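Local coordinates for protein putative glutathionylspermidine synthase (Methylobacillus flagellatus, PDB 3N6X) that is of unproven function but, as a circularly permuted ATP-grasp family member and putative glutathionylspermidine synthase, probably joins an amine to a carboxylate at the expense of ATP, at residues V220-Y232 with H235-G249. Residues are numbered along the deposited sequence; the frame is centred on the assembly and turned at random. Where two conformers were deposited one is given.
Sequences VVLLTPGAYNSAY and HAFIAQQMGIELVEG
Thr224 and His235 meet across the connection from strand 220-223 to helix 232-242, and their pairing illustrates how a beta-alpha-beta crossover can be pinned at the strand's C-terminal end. With OG1 of Thr224 turned opposite the backbone N (chi1 -176°), the hydroxyl lies at the edge of the imidazole, in its plane, 2.7 Å from His235 ND1 in a hydrogen bond whose donor could be either atom. The Ala231 carbonyl O lies over one face of the ring, and on the same face Tyr232 CA makes a CH-pi contact 4.1 Å from the His235 ring centroid, while Pro225 CD comes to the edge near CE1. Were the ring of His235 cut back to an alanine, the Thr224 hydroxyl would probably lose its ring partner and a gap would open between Pro225 and Ala231.

Leu222 points from the sheet onto the helix. Its two methyls divide the work: CD1 packs 3.9 Å from Ala239 CB and reaches the selenomethionine CE of Met242, whereas CD2 lies beside Leu246 CD1, the two leucines pointing the same way. The other branch of Leu246, CD2, is 3.6 Å from Tyr232 OH, which a water links to Glu248 OE2; Gln250 holds OE1. Backbone hydrogen bonds from Leu222 N to Glu245 O, Val247 N to Leu222 O and Thr224 N to Val247 O join the parallel strands. On the opposite sheet face, Val221 CG2 meets Val247 CG2 at 3.8 Å.

Strand 268-275 pairs along the other edge of 220-223, placing it inside the sheet. The chemistry thus divides between an apolar strand-helix interface centred on Leu222 and the directional Thr224-His235 bond, which, with Ala231 and Tyr232 over one face and Pro225 at the edge, is likely to restrict turning of the buried imidazole.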
loop_
_atom_site.group_PDB
_atom_site.type_symbol
_atom_site.label_atom_id
_atom_site.label_comp_id
_atom_site.label_asym_id
_atom_site.label_seq_id
_atom_site.Cartn_x
_atom_site.Cartn_y
_atom_site.Cartn_z
ATOM N N VAL A 220 5.531 -14.290 18.561
ATOM C CA VAL A 220 5.541 -13.209 17.574
ATOM C C VAL A 220 5.527 -11.858 18.279
ATOM O O VAL A 220 4.745 -11.659 19.199
ATOM C CB VAL A 220 4.353 -13.334 16.568
ATOM C CG1 VAL A 220 4.462 -12.294 15.449
ATOM C CG2 VAL A 220 4.253 -14.745 15.988
ATOM N N VAL A 221 6.402 -10.938 17.861
ATOM C CA VAL A 221 6.441 -9.577 18.400
ATOM C C VAL A 221 6.401 -8.570 17.233
ATOM O O VAL A 221 6.683 -8.941 16.093
ATOM C CB VAL A 221 7.671 -9.319 19.335
ATOM C CG1 VAL A 221 7.712 -10.307 20.506
ATOM C CG2 VAL A 221 8.984 -9.333 18.553
ATOM N N LEU A 222 6.038 -7.319 17.519
ATOM C CA LEU A 222 6.078 -6.252 16.525
ATOM C C LEU A 222 7.201 -5.274 16.916
ATOM O O LEU A 222 7.104 -4.607 17.953
ATOM C CB LEU A 222 4.726 -5.515 16.428
ATOM C CG LEU A 222 4.483 -4.665 15.141
ATOM C CD1 LEU A 222 3.007 -4.349 14.979
ATOM C CD2 LEU A 222 5.286 -3.354 15.157
ATOM N N LEU A 223 8.285 -5.221 16.104
ATOM C CA LEU A 223 9.403 -4.304 16.359
ATOM C C LEU A 223 9.113 -2.904 15.769
ATOM O O LEU A 223 8.968 -2.757 14.559
ATOM C CB LEU A 223 10.723 -4.893 15.837
ATOM C CG LEU A 223 11.962 -3.998 15.852
ATOM C CD1 LEU A 223 12.416 -3.676 17.288
ATOM C CD2 LEU A 223 13.094 -4.641 15.073
ATOM N N THR A 224 8.952 -1.907 16.653
ATOM C CA THR A 224 8.638 -0.528 16.272
ATOM C C THR A 224 9.834 0.422 16.509
ATOM O O THR A 224 10.583 0.240 17.480
ATOM C CB THR A 224 7.375 -0.030 17.038
ATOM O OG1 THR A 224 7.036 1.278 16.584
ATOM C CG2 THR A 224 7.578 0.011 18.567
ATOM N N PRO A 225 9.999 1.489 15.675
ATOM C CA PRO A 225 11.038 2.487 15.983
ATOM C C PRO A 225 10.688 3.295 17.240
ATOM O O PRO A 225 11.580 3.759 17.938
ATOM C CB PRO A 225 11.083 3.362 14.733
ATOM C CG PRO A 225 9.774 3.186 14.084
ATOM C CD PRO A 225 9.228 1.851 14.467
ATOM N N GLY A 226 9.394 3.389 17.550
ATOM C CA GLY A 226 8.904 4.099 18.726
ATOM C C GLY A 226 7.962 5.244 18.399
ATOM O O GLY A 226 7.632 5.471 17.224
ATOM N N ALA A 227 7.538 5.997 19.457
ATOM C CA ALA A 227 6.568 7.108 19.382
ATOM C C ALA A 227 6.897 8.230 18.397
ATOM O O ALA A 227 5.975 8.801 17.804
ATOM C CB ALA A 227 6.308 7.675 20.760
ATOM N N TYR A 228 8.190 8.543 18.201
ATOM C CA TYR A 228 8.568 9.600 17.255
ATOM C C TYR A 228 8.612 9.118 15.803
ATOM O O TYR A 228 9.518 9.470 15.040
ATOM C CB TYR A 228 9.853 10.310 17.680
ATOM C CG TYR A 228 9.583 11.556 18.495
ATOM C CD1 TYR A 228 9.213 12.750 17.879
ATOM C CD2 TYR A 228 9.622 11.526 19.890
ATOM C CE1 TYR A 228 8.932 13.892 18.624
ATOM C CE2 TYR A 228 9.359 12.666 20.644
ATOM C CZ TYR A 228 9.007 13.847 20.007
ATOM O OH TYR A 228 8.733 14.974 20.738
ATOM N N ASN A 229 7.598 8.328 15.425
ATOM C CA ASN A 229 7.391 7.804 14.083
ATOM C C ASN A 229 5.920 8.062 13.709
ATOM O O ASN A 229 5.016 7.842 14.537
ATOM C CB ASN A 229 7.716 6.308 14.031
ATOM C CG ASN A 229 7.632 5.727 12.648
ATOM O OD1 ASN A 229 6.571 5.285 12.198
ATOM N ND2 ASN A 229 8.745 5.740 11.933
ATOM N N SER A 230 5.691 8.585 12.480
ATOM C CA SER A 230 4.356 8.958 11.980
ATOM C C SER A 230 3.334 7.801 12.034
ATOM O O SER A 230 2.155 8.042 12.322
ATOM C CB SER A 230 4.449 9.530 10.564
ATOM O OG SER A 230 5.041 8.611 9.657
ATOM N N ALA A 231 3.795 6.547 11.785
ATOM C CA ALA A 231 2.916 5.373 11.787
ATOM C C ALA A 231 2.904 4.628 13.136
ATOM O O ALA A 231 2.351 3.530 13.213
ATOM C CB ALA A 231 3.309 4.416 10.651
ATOM N N TYR A 232 3.492 5.231 14.209
ATOM C CA TYR A 232 3.557 4.573 15.519
ATOM C C TYR A 232 2.213 4.116 16.016
ATOM O O TYR A 232 2.107 2.971 16.466
ATOM C CB TYR A 232 4.275 5.419 16.567
ATOM C CG TYR A 232 4.386 4.734 17.920
ATOM C CD1 TYR A 232 5.146 3.578 18.079
ATOM C CD2 TYR A 232 3.723 5.236 19.035
ATOM C CE1 TYR A 232 5.291 2.972 19.325
ATOM C CE2 TYR A 232 3.857 4.637 20.288
ATOM C CZ TYR A 232 4.636 3.499 20.428
ATOM O OH TYR A 232 4.774 2.910 21.664
ATOM N N HIS A 235 1.319 0.921 14.564
ATOM C CA HIS A 235 2.117 -0.177 15.132
ATOM C C HIS A 235 1.488 -0.659 16.446
ATOM O O HIS A 235 1.282 -1.863 16.630
ATOM C CB HIS A 235 3.581 0.267 15.377
ATOM C CG HIS A 235 4.265 0.891 14.187
ATOM N ND1 HIS A 235 5.516 1.470 14.303
ATOM C CD2 HIS A 235 3.862 0.980 12.890
ATOM C CE1 HIS A 235 5.824 1.908 13.089
ATOM N NE2 HIS A 235 4.847 1.655 12.213
ATOM N N ALA A 236 1.148 0.293 17.340
ATOM C CA ALA A 236 0.544 -0.002 18.631
ATOM C C ALA A 236 -0.858 -0.614 18.443
ATOM O O ALA A 236 -1.172 -1.640 19.066
ATOM C CB ALA A 236 0.468 1.274 19.477
ATOM N N PHE A 237 -1.655 -0.033 17.504
ATOM C CA PHE A 237 -3.006 -0.493 17.171
ATOM C C PHE A 237 -3.015 -1.928 16.613
ATOM O O PHE A 237 -3.739 -2.777 17.154
ATOM C CB PHE A 237 -3.707 0.497 16.207
ATOM C CG PHE A 237 -5.008 0.005 15.605
ATOM C CD1 PHE A 237 -6.181 -0.024 16.361
ATOM C CD2 PHE A 237 -5.064 -0.426 14.280
ATOM C CE1 PHE A 237 -7.386 -0.483 15.803
ATOM C CE2 PHE A 237 -6.268 -0.889 13.726
ATOM C CZ PHE A 237 -7.422 -0.908 14.490
ATOM N N ILE A 238 -2.204 -2.214 15.550
ATOM C CA ILE A 238 -2.178 -3.549 14.971
ATOM C C ILE A 238 -1.664 -4.613 15.962
ATOM O O ILE A 238 -2.266 -5.672 16.074
ATOM C CB ILE A 238 -1.532 -3.585 13.537
ATOM C CG1 ILE A 238 -1.996 -4.808 12.727
ATOM C CG2 ILE A 238 -0.021 -3.460 13.562
ATOM C CD1 ILE A 238 -3.345 -4.642 12.081
ATOM N N ALA A 239 -0.619 -4.288 16.747
ATOM C CA ALA A 239 -0.082 -5.206 17.775
ATOM C C ALA A 239 -1.148 -5.509 18.855
ATOM O O ALA A 239 -1.312 -6.665 19.268
ATOM C CB ALA A 239 1.166 -4.604 18.422
ATOM N N GLN A 240 -1.898 -4.481 19.270
ATOM C CA GLN A 240 -2.986 -4.657 20.239
ATOM C C GLN A 240 -4.097 -5.514 19.618
ATOM O O GLN A 240 -4.514 -6.491 20.225
ATOM C CB GLN A 240 -3.519 -3.285 20.719
ATOM C CG GLN A 240 -4.491 -3.364 21.899
ATOM C CD GLN A 240 -5.927 -3.520 21.447
ATOM O OE1 GLN A 240 -6.364 -2.939 20.435
ATOM N NE2 GLN A 240 -6.693 -4.317 22.185
ATOM N N GLN A 241 -4.502 -5.206 18.357
ATOM C CA GLN A 241 -5.510 -5.996 17.623
ATOM C C GLN A 241 -5.071 -7.461 17.458
ATOM O O GLN A 241 -5.906 -8.372 17.467
ATOM C CB GLN A 241 -5.789 -5.371 16.249
ATOM C CG GLN A 241 -6.671 -4.122 16.289
ATOM C CD GLN A 241 -8.008 -4.388 16.940
ATOM O OE1 GLN A 241 -8.758 -5.300 16.555
ATOM N NE2 GLN A 241 -8.305 -3.635 17.978
HETATM N N MSE A 242 -3.770 -7.682 17.320
HETATM C CA MSE A 242 -3.220 -9.024 17.157
HETATM C C MSE A 242 -3.077 -9.739 18.507
HETATM O O MSE A 242 -3.152 -10.961 18.563
HETATM C CB MSE A 242 -1.847 -8.945 16.468
HETATM C CG MSE A 242 -1.932 -8.738 14.967
HETATM SE SE MSE A 242 -0.166 -8.810 14.083
HETATM C CE MSE A 242 0.349 -7.115 14.375
ATOM N N GLY A 243 -2.789 -8.975 19.561
ATOM C CA GLY A 243 -2.534 -9.535 20.884
ATOM C C GLY A 243 -1.090 -9.978 21.049
ATOM O O GLY A 243 -0.818 -10.997 21.680
ATOM N N ILE A 244 -0.154 -9.240 20.433
ATOM C CA ILE A 244 1.279 -9.529 20.527
ATOM C C ILE A 244 2.024 -8.333 21.152
ATOM O O ILE A 244 1.510 -7.208 21.139
ATOM C CB ILE A 244 1.895 -9.935 19.149
ATOM C CG1 ILE A 244 1.870 -8.737 18.122
ATOM C CG2 ILE A 244 1.229 -11.209 18.603
ATOM C CD1 ILE A 244 2.641 -8.973 16.840
ATOM N N GLU A 245 3.235 -8.575 21.681
ATOM C CA GLU A 245 4.041 -7.518 22.310
ATOM C C GLU A 245 4.530 -6.511 21.295
ATOM O O GLU A 245 4.959 -6.892 20.197
ATOM C CB GLU A 245 5.250 -8.119 23.058
ATOM C CG GLU A 245 4.878 -8.934 24.280
ATOM C CD GLU A 245 4.234 -8.160 25.418
ATOM O OE1 GLU A 245 4.420 -6.921 25.492
ATOM O OE2 GLU A 245 3.557 -8.803 26.252
ATOM N N LEU A 246 4.469 -5.227 21.663
ATOM C CA LEU A 246 5.019 -4.126 20.899
ATOM C C LEU A 246 6.387 -3.816 21.507
ATOM O O LEU A 246 6.469 -3.407 22.675
ATOM C CB LEU A 246 4.092 -2.900 21.000
ATOM C CG LEU A 246 4.497 -1.661 20.185
ATOM C CD1 LEU A 246 4.264 -1.882 18.708
ATOM C CD2 LEU A 246 3.727 -0.434 20.657
ATOM N N VAL A 247 7.462 -4.094 20.764
ATOM C CA VAL A 247 8.811 -3.918 21.278
ATOM C C VAL A 247 9.617 -2.895 20.489
ATOM O O VAL A 247 9.337 -2.643 19.320
ATOM C CB VAL A 247 9.581 -5.276 21.379
ATOM C CG1 VAL A 247 8.914 -6.234 22.370
ATOM C CG2 VAL A 247 9.745 -5.933 19.997
ATOM N N GLU A 248 10.651 -2.341 21.136
ATOM C CA GLU A 248 11.657 -1.473 20.533
ATOM C C GLU A 248 12.974 -2.244 20.570
ATOM O O GLU A 248 13.050 -3.284 21.230
ATOM C CB GLU A 248 11.761 -0.143 21.303
ATOM C CG GLU A 248 10.590 0.783 21.008
ATOM C CD GLU A 248 10.488 2.033 21.864
ATOM O OE1 GLU A 248 11.538 2.537 22.327
ATOM O OE2 GLU A 248 9.357 2.545 22.019
ATOM N N GLY A 249 13.961 -1.795 19.809
ATOM C CA GLY A 249 15.246 -2.485 19.700
ATOM C C GLY A 249 15.853 -2.915 21.027
ATOM O O GLY A 249 16.243 -4.083 21.193
HETATM O O HOH W 1 3.997 -11.366 21.779
HETATM O O HOH W 2 13.340 0.330 18.120
HETATM O O HOH W 3 6.933 1.435 21.828
#